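Local coordinates for protein exodeoxyribonuclease 10 (PDB 4FZX) that degrades single- and double-stranded DNA in the 3' to 5' direction, as a magnesium-dependent exonuclease of the DEDDh family used in DNA repair, at residues G15-S21 / M33-P39; M1-I5 / Y72-V78. One frame throughout, in Å; residues are numbered along the deposited sequence.

Contact 1. Residues G15-S21 / M33-P39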
loop_
_atom_site.group_PDB
_atom_site.type_symbol
_atom_site.label_atom_id
_atom_site.label_comp_id
_atom_site.label_asym_id
_atom_site.label_seq_id
_atom_site.Cartn_x
_atom_site.Cartn_y
_atom_site.Cartn_z
ATOM N N GLY C 15 -35.833 -17.724 7.208
ATOM C CA GLY C 15 -37.289 -17.714 7.290
ATOM C C GLY C 15 -37.839 -16.361 6.866
ATOM O O GLY C 15 -37.517 -15.340 7.462
ATOM N N ILE C 16 -38.663 -16.359 5.828
ATOM C CA ILE C 16 -39.043 -15.133 5.150
ATOM C C ILE C 16 -40.463 -14.768 5.515
ATOM O O ILE C 16 -41.372 -15.605 5.389
ATOM C CB ILE C 16 -38.998 -15.328 3.644
ATOM C CG1 ILE C 16 -37.729 -16.104 3.257
ATOM C CG2 ILE C 16 -39.149 -13.972 2.906
ATOM C CD1 ILE C 16 -36.417 -15.353 3.583
ATOM N N VAL C 17 -40.665 -13.527 5.961
ATOM C CA VAL C 17 -42.011 -13.050 6.277
ATOM C C VAL C 17 -42.460 -11.947 5.342
ATOM O O VAL C 17 -43.659 -11.695 5.202
ATOM C CB VAL C 17 -42.151 -12.584 7.752
ATOM C CG1 VAL C 17 -41.889 -13.752 8.692
ATOM C CG2 VAL C 17 -41.181 -11.441 8.062
ATOM N N GLU C 18 -41.502 -11.303 4.681
ATOM C CA GLU C 18 -41.819 -10.303 3.667
ATOM C C GLU C 18 -40.686 -10.192 2.640
ATOM O O GLU C 18 -39.513 -10.248 2.984
ATOM C CB GLU C 18 -42.061 -8.930 4.321
ATOM C CG GLU C 18 -42.921 -7.973 3.479
ATOM C CD GLU C 18 -43.269 -6.666 4.198
ATOM O OE1 GLU C 18 -42.530 -6.257 5.126
ATOM O OE2 GLU C 18 -44.260 -6.013 3.794
ATOM N N ILE C 19 -41.046 -9.939 1.392
ATOM C CA ILE C 19 -40.072 -9.561 0.392
ATOM C C ILE C 19 -40.643 -8.434 -0.454
ATOM O O ILE C 19 -41.877 -8.310 -0.613
ATOM C CB ILE C 19 -39.734 -10.745 -0.513
ATOM C CG1 ILE C 19 -38.567 -10.395 -1.443
ATOM C CG2 ILE C 19 -40.986 -11.178 -1.317
ATOM C CD1 ILE C 19 -38.015 -11.606 -2.232
ATOM N N ALA C 20 -39.756 -7.631 -1.023
ATOM C CA ALA C 20 -40.168 -6.504 -1.849
ATOM C C ALA C 20 -39.036 -6.109 -2.789
ATOM O O ALA C 20 -37.873 -6.469 -2.553
ATOM C CB ALA C 20 -40.550 -5.330 -0.970
ATOM N N SER C 21 -39.370 -5.341 -3.830
ATOM C CA SER C 21 -38.357 -4.753 -4.704
ATOM C C SER C 21 -38.827 -3.466 -5.389
ATOM O O SER C 21 -40.025 -3.227 -5.548
ATOM C CB SER C 21 -37.877 -5.769 -5.761
ATOM O OG SER C 21 -38.849 -5.978 -6.767
HETATM N N MSE C 33 -43.031 -3.693 -5.873
HETATM C CA MSE C 33 -43.588 -5.021 -5.694
HETATM C C MSE C 33 -43.312 -5.434 -4.240
HETATM O O MSE C 33 -42.217 -5.223 -3.750
HETATM C CB MSE C 33 -42.888 -5.992 -6.659
HETATM C CG MSE C 33 -43.467 -7.386 -6.685
HETATM SE SE MSE C 33 -42.661 -8.530 -8.075
HETATM C CE MSE C 33 -43.044 -7.486 -9.649
ATOM N N SER C 34 -44.310 -5.979 -3.551
ATOM C CA SER C 34 -44.089 -6.563 -2.229
ATOM C C SER C 34 -45.028 -7.709 -1.967
ATOM O O SER C 34 -46.168 -7.728 -2.445
ATOM C CB SER C 34 -44.242 -5.514 -1.121
ATOM O OG SER C 34 -45.532 -4.920 -1.155
ATOM N N HIS C 35 -44.552 -8.667 -1.192
ATOM C CA HIS C 35 -45.408 -9.733 -0.725
ATOM C C HIS C 35 -45.081 -9.990 0.728
ATOM O O HIS C 35 -43.892 -10.154 1.086
ATOM C CB HIS C 35 -45.149 -11.028 -1.507
ATOM C CG HIS C 35 -45.477 -10.932 -2.959
ATOM N ND1 HIS C 35 -44.623 -10.359 -3.878
ATOM C CD2 HIS C 35 -46.588 -11.293 -3.646
ATOM C CE1 HIS C 35 -45.178 -10.409 -5.076
ATOM N NE2 HIS C 35 -46.360 -10.991 -4.966
ATOM N N LEU C 36 -46.129 -10.147 1.538
ATOM C CA LEU C 36 -45.991 -10.862 2.791
ATOM C C LEU C 36 -45.915 -12.352 2.513
ATOM O O LEU C 36 -46.609 -12.863 1.630
ATOM C CB LEU C 36 -47.166 -10.556 3.719
ATOM C CG LEU C 36 -47.106 -9.178 4.367
ATOM C CD1 LEU C 36 -48.521 -8.672 4.702
ATOM C CD2 LEU C 36 -46.216 -9.237 5.609
ATOM N N VAL C 37 -45.162 -13.056 3.343
ATOM C CA VAL C 37 -44.783 -14.412 3.050
ATOM C C VAL C 37 -44.927 -15.274 4.302
ATOM O O VAL C 37 -44.555 -14.848 5.404
ATOM C CB VAL C 37 -43.317 -14.485 2.584
ATOM C CG1 VAL C 37 -42.858 -15.948 2.472
ATOM C CG2 VAL C 37 -43.140 -13.743 1.277
ATOM N N ARG C 38 -45.457 -16.480 4.124
ATOM C CA ARG C 38 -45.512 -17.453 5.200
ATOM C C ARG C 38 -44.149 -18.112 5.417
ATOM O O ARG C 38 -43.621 -18.737 4.526
ATOM C CB ARG C 38 -46.558 -18.513 4.883
ATOM C CG ARG C 38 -46.891 -19.437 6.039
ATOM C CD ARG C 38 -47.896 -20.454 5.572
ATOM N NE ARG C 38 -48.234 -21.433 6.601
ATOM C CZ ARG C 38 -49.026 -22.481 6.393
ATOM N NH1 ARG C 38 -49.545 -22.699 5.186
ATOM N NH2 ARG C 38 -49.291 -23.322 7.385
ATOM N N PRO C 39 -43.576 -17.965 6.612
ATOM C CA PRO C 39 -42.200 -18.416 6.796
ATOM C C PRO C 39 -42.110 -19.925 7.043
ATOM O O PRO C 39 -43.099 -20.552 7.390
ATOM C CB PRO C 39 -41.758 -17.651 8.045
ATOM C CG PRO C 39 -43.017 -17.488 8.821
ATOM C CD PRO C 39 -44.109 -17.293 7.814
#
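Ile19 and His35 each give and take one backbone hydrogen bond, Ile19 N to His35 O at 2.9 Å and His35 N to Ile19 O at 2.8 Å, both nearly straight. The neighbouring hydrogen-bonded pair is less even: Ser21 N meets Met33 O at 2.9 Å, but the return bond from Met33 N (selenomethionine) to Ser21 O is bent, 138° at the hydrogen. At the non-hydrogen-bonded pairs the chains draw closer, to 3.9 Å between Ala20 CA and Ser34 CA, and CA-H groups of Glu18 and Ser34 add weak contacts to His35 O and Ile19 O. On its other edge strand 16-25 carries a classic beta bulge, Val17 and Glu18 both facing Glu8 of strand 2-9, and here the regular pairing with 33-36 ends. Val37 N still bonds to Val17 O at 2.8 Å, yet it stands 59° out of the carbonyl plane and meets no lone pair. Val37 O has no N-H from this partner strand and takes the CA-H of Val17 instead. Toward Gly15 the side chains that meet are apolar. Val17 CG1 packs against Pro39 CG at 3.9 Å, and Val37 CG1, anti to the backbone N (chi1 172°), lies 4.1 Å from Ile16 CB and also touches Ile16 O. Glu18 runs out extended, its CG 3.4 Å from His35 O and meeting Leu36 CD2 where the two side chains cross; the buried carboxylate is satisfied by Arg135 through OE2 and by the backbone N of Ala136 through OE1. His35 ND1 is taken up by the hydroxyl of Tyr71, its ring meeting those of His70 and Tyr71. Helix 136-154 covers Ala20 and Ser34, and helix 64-67 packs on Ile16, Ile19, His35 and Val37.

Contact 2. Residues M1-I5 / Y72-V78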
loop_
_atom_site.group_PDB
_atom_site.type_symbol
_atom_site.label_atom_id
_atom_site.label_comp_id
_atom_site.label_asym_id
_atom_site.label_seq_id
_atom_site.Cartn_x
_atom_site.Cartn_y
_atom_site.Cartn_z
HETATM N N MSE C 1 -31.076 -1.425 -15.910
HETATM C CA MSE C 1 -32.063 -1.532 -14.803
HETATM C C MSE C 1 -31.501 -2.365 -13.652
HETATM O O MSE C 1 -31.072 -3.506 -13.841
HETATM C CB MSE C 1 -33.363 -2.154 -15.303
HETATM C CG MSE C 1 -34.463 -2.183 -14.254
HETATM SE SE MSE C 1 -34.453 -3.836 -13.197
HETATM C CE MSE C 1 -35.546 -4.952 -14.393
ATOM N N LEU C 2 -31.548 -1.801 -12.449
ATOM C CA LEU C 2 -31.154 -2.528 -11.260
ATOM C C LEU C 2 -32.368 -2.794 -10.390
ATOM O O LEU C 2 -33.208 -1.912 -10.194
ATOM C CB LEU C 2 -30.112 -1.720 -10.501
ATOM C CG LEU C 2 -28.982 -1.277 -11.430
ATOM C CD1 LEU C 2 -28.720 0.215 -11.304
ATOM C CD2 LEU C 2 -27.736 -2.079 -11.128
ATOM N N ARG C 3 -32.513 -4.032 -9.947
ATOM C CA ARG C 3 -33.621 -4.379 -9.080
ATOM C C ARG C 3 -33.175 -4.403 -7.617
ATOM O O ARG C 3 -32.306 -5.180 -7.240
ATOM C CB ARG C 3 -34.217 -5.715 -9.481
ATOM C CG ARG C 3 -35.389 -6.137 -8.642
ATOM C CD ARG C 3 -36.249 -7.105 -9.398
ATOM N NE ARG C 3 -36.909 -6.435 -10.512
ATOM C CZ ARG C 3 -37.530 -7.061 -11.505
ATOM N NH1 ARG C 3 -37.572 -8.394 -11.542
ATOM N NH2 ARG C 3 -38.133 -6.349 -12.451
ATOM N N ILE C 4 -33.710 -3.477 -6.831
ATOM C CA ILE C 4 -33.395 -3.416 -5.421
ATOM C C ILE C 4 -34.316 -4.380 -4.706
ATOM O O ILE C 4 -35.510 -4.408 -4.989
ATOM C CB ILE C 4 -33.593 -1.978 -4.847
ATOM C CG1 ILE C 4 -32.520 -1.031 -5.389
ATOM C CG2 ILE C 4 -33.583 -2.000 -3.305
ATOM C CD1 ILE C 4 -32.523 -0.906 -6.919
ATOM N N ILE C 5 -33.737 -5.214 -3.841
ATOM C CA ILE C 5 -34.469 -6.254 -3.112
ATOM C C ILE C 5 -34.314 -6.031 -1.609
ATOM O O ILE C 5 -33.225 -5.714 -1.129
ATOM C CB ILE C 5 -33.906 -7.681 -3.424
ATOM C CG1 ILE C 5 -34.358 -8.159 -4.794
ATOM C CG2 ILE C 5 -34.421 -8.704 -2.387
ATOM C CD1 ILE C 5 -35.502 -9.154 -4.721
ATOM N N TYR C 72 -37.978 -12.642 -10.460
ATOM C CA TYR C 72 -37.104 -12.941 -11.615
ATOM C C TYR C 72 -37.189 -11.852 -12.672
ATOM O O TYR C 72 -38.151 -11.072 -12.709
ATOM C CB TYR C 72 -37.442 -14.299 -12.256
ATOM C CG TYR C 72 -37.271 -15.494 -11.342
ATOM C CD1 TYR C 72 -36.444 -15.432 -10.232
ATOM C CD2 TYR C 72 -37.918 -16.692 -11.609
ATOM C CE1 TYR C 72 -36.326 -16.502 -9.360
ATOM C CE2 TYR C 72 -37.785 -17.788 -10.752
ATOM C CZ TYR C 72 -36.991 -17.678 -9.627
ATOM O OH TYR C 72 -36.831 -18.756 -8.785
ATOM N N GLY C 73 -36.158 -11.764 -13.503
ATOM C CA GLY C 73 -36.223 -10.925 -14.713
ATOM C C GLY C 73 -35.261 -9.750 -14.726
ATOM O O GLY C 73 -35.472 -8.790 -15.474
ATOM N N SER C 74 -34.231 -9.798 -13.871
ATOM C CA SER C 74 -33.231 -8.732 -13.803
ATOM C C SER C 74 -31.821 -9.307 -13.928
ATOM O O SER C 74 -31.535 -10.396 -13.413
ATOM C CB SER C 74 -33.374 -7.971 -12.476
ATOM O OG SER C 74 -32.610 -6.768 -12.451
ATOM N N GLU C 75 -30.921 -8.554 -14.551
ATOM C CA GLU C 75 -29.502 -8.923 -14.560
ATOM C C GLU C 75 -28.796 -8.590 -13.228
ATOM O O GLU C 75 -27.802 -9.239 -12.847
ATOM C CB GLU C 75 -28.790 -8.232 -15.728
ATOM C CG GLU C 75 -29.447 -8.501 -17.104
ATOM C CD GLU C 75 -29.199 -9.920 -17.609
ATOM O OE1 GLU C 75 -30.021 -10.829 -17.322
ATOM O OE2 GLU C 75 -28.170 -10.130 -18.279
ATOM N N TRP C 76 -29.338 -7.597 -12.522
ATOM C CA TRP C 76 -28.709 -7.036 -11.333
ATOM C C TRP C 76 -29.680 -7.001 -10.156
ATOM O O TRP C 76 -30.763 -6.414 -10.240
ATOM C CB TRP C 76 -28.216 -5.616 -11.614
ATOM C CG TRP C 76 -27.360 -5.504 -12.830
ATOM C CD1 TRP C 76 -27.689 -4.897 -14.012
ATOM C CD2 TRP C 76 -26.015 -5.972 -12.979
ATOM N NE1 TRP C 76 -26.647 -4.995 -14.896
ATOM C CE2 TRP C 76 -25.607 -5.653 -14.291
ATOM C CE3 TRP C 76 -25.141 -6.691 -12.157
ATOM C CZ2 TRP C 76 -24.338 -5.985 -14.787
ATOM C CZ3 TRP C 76 -23.882 -7.022 -12.652
ATOM C CH2 TRP C 76 -23.494 -6.668 -13.951
ATOM N N TYR C 77 -29.296 -7.640 -9.063
ATOM C CA TYR C 77 -30.047 -7.513 -7.821
ATOM C C TYR C 77 -29.208 -6.756 -6.816
ATOM O O TYR C 77 -28.001 -7.021 -6.676
ATOM C CB TYR C 77 -30.413 -8.885 -7.275
ATOM C CG TYR C 77 -31.428 -9.572 -8.128
ATOM C CD1 TYR C 77 -32.783 -9.401 -7.889
ATOM C CD2 TYR C 77 -31.041 -10.303 -9.248
ATOM C CE1 TYR C 77 -33.728 -9.944 -8.739
ATOM C CE2 TYR C 77 -31.978 -10.860 -10.094
ATOM C CZ TYR C 77 -33.319 -10.657 -9.850
ATOM O OH TYR C 77 -34.255 -11.252 -10.656
ATOM N N VAL C 78 -29.824 -5.761 -6.189
ATOM C CA VAL C 78 -29.117 -4.848 -5.303
ATOM C C VAL C 78 -29.723 -4.995 -3.897
ATOM O O VAL C 78 -30.946 -5.043 -3.739
ATOM C CB VAL C 78 -29.253 -3.365 -5.775
ATOM C CG1 VAL C 78 -28.491 -2.428 -4.848
ATOM C CG2 VAL C 78 -28.757 -3.190 -7.239
HETATM O O HOH W 1 -31.794 -6.065 -15.434
#
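Arg3 and Val78 lie at the tight end of this parallel pairing: Arg3 N donates to Trp76 O at 3.0 Å, Val78 N to Arg3 O at 2.8 Å, and Ile5 N reaches Val78 O over the same 2.8 Å in a straighter bond (169° at the hydrogen). Ile4 and Val78 lie side by side, while Val78 CG2 rests on Leu2 CB. Leu2 CD2 lies 3.6 Å from Trp76 CB, the two side chains crossing. Ile5 CG1 comes in at the edge of the Tyr77 ring, 3.7 Å from Tyr77 CD1. Helix 136-154 covers Leu2 and Ile4. Strand 2-9 is the middle strand of the RNase H-like sheet, antiparallel to strand 16-25 but parallel to strand 76-79; farther along it Asp6 and Glu8 bind sodium. Arg3 runs beside Tyr77 with its guanidinium turned 73° from the ring. The chain leaves with CG anti to the backbone N and bends at chi3 (-68°), bringing NH1 to Tyr72 O for a weak bond in the guanidinium plane; NE forms a salt bridge with Asp23, and NH1 also bonds to Tyr71 O. Ser74 CB lies over one face of the guanidinium, toward its rim. Ser74 OG donates to Trp76 O at 2.9 Å, from the face of that carbonyl opposite to the one used by Arg3 N. The looser side, toward solvent, is that of exposed Met1, Tyr72, Gly73 and Glu75; there a water joins Met1 O, Ser74 OG and Glu75 N. With an alanine here in place of Ser74 the hydroxyl is gone, and Trp76 O, left with Arg3 N alone of these two donors, and the water, short of one partner, would probably be held less firmly. The selenium of Met1, in a bent chain, lies 3.5 Å from Ser74 OG.

How the contacts relate
Contacts 1 and 2 share one sheet and meet through neighbouring strands: strand 16-25 of contact 1 lies beside strand 2-9 of contact 2, and Ser21 packs on Arg3. Contact 1 closes the antiparallel hairpin at one side of the sheet, its outermost strand partly exposed and its inner strand buried. Contact 2 joins the central strand to a parallel neighbour distant in sequence, buried at Ile4, Ile5 and Val78 but fraying toward solvent at Met1 and Tyr72. Their chemistry follows: regular antiparallel backbone bonding in contact 1, up to a bulge against strand 2-9, and fewer strand bonds supplemented by a guanidinium, a serine hydroxyl and a water in contact 2.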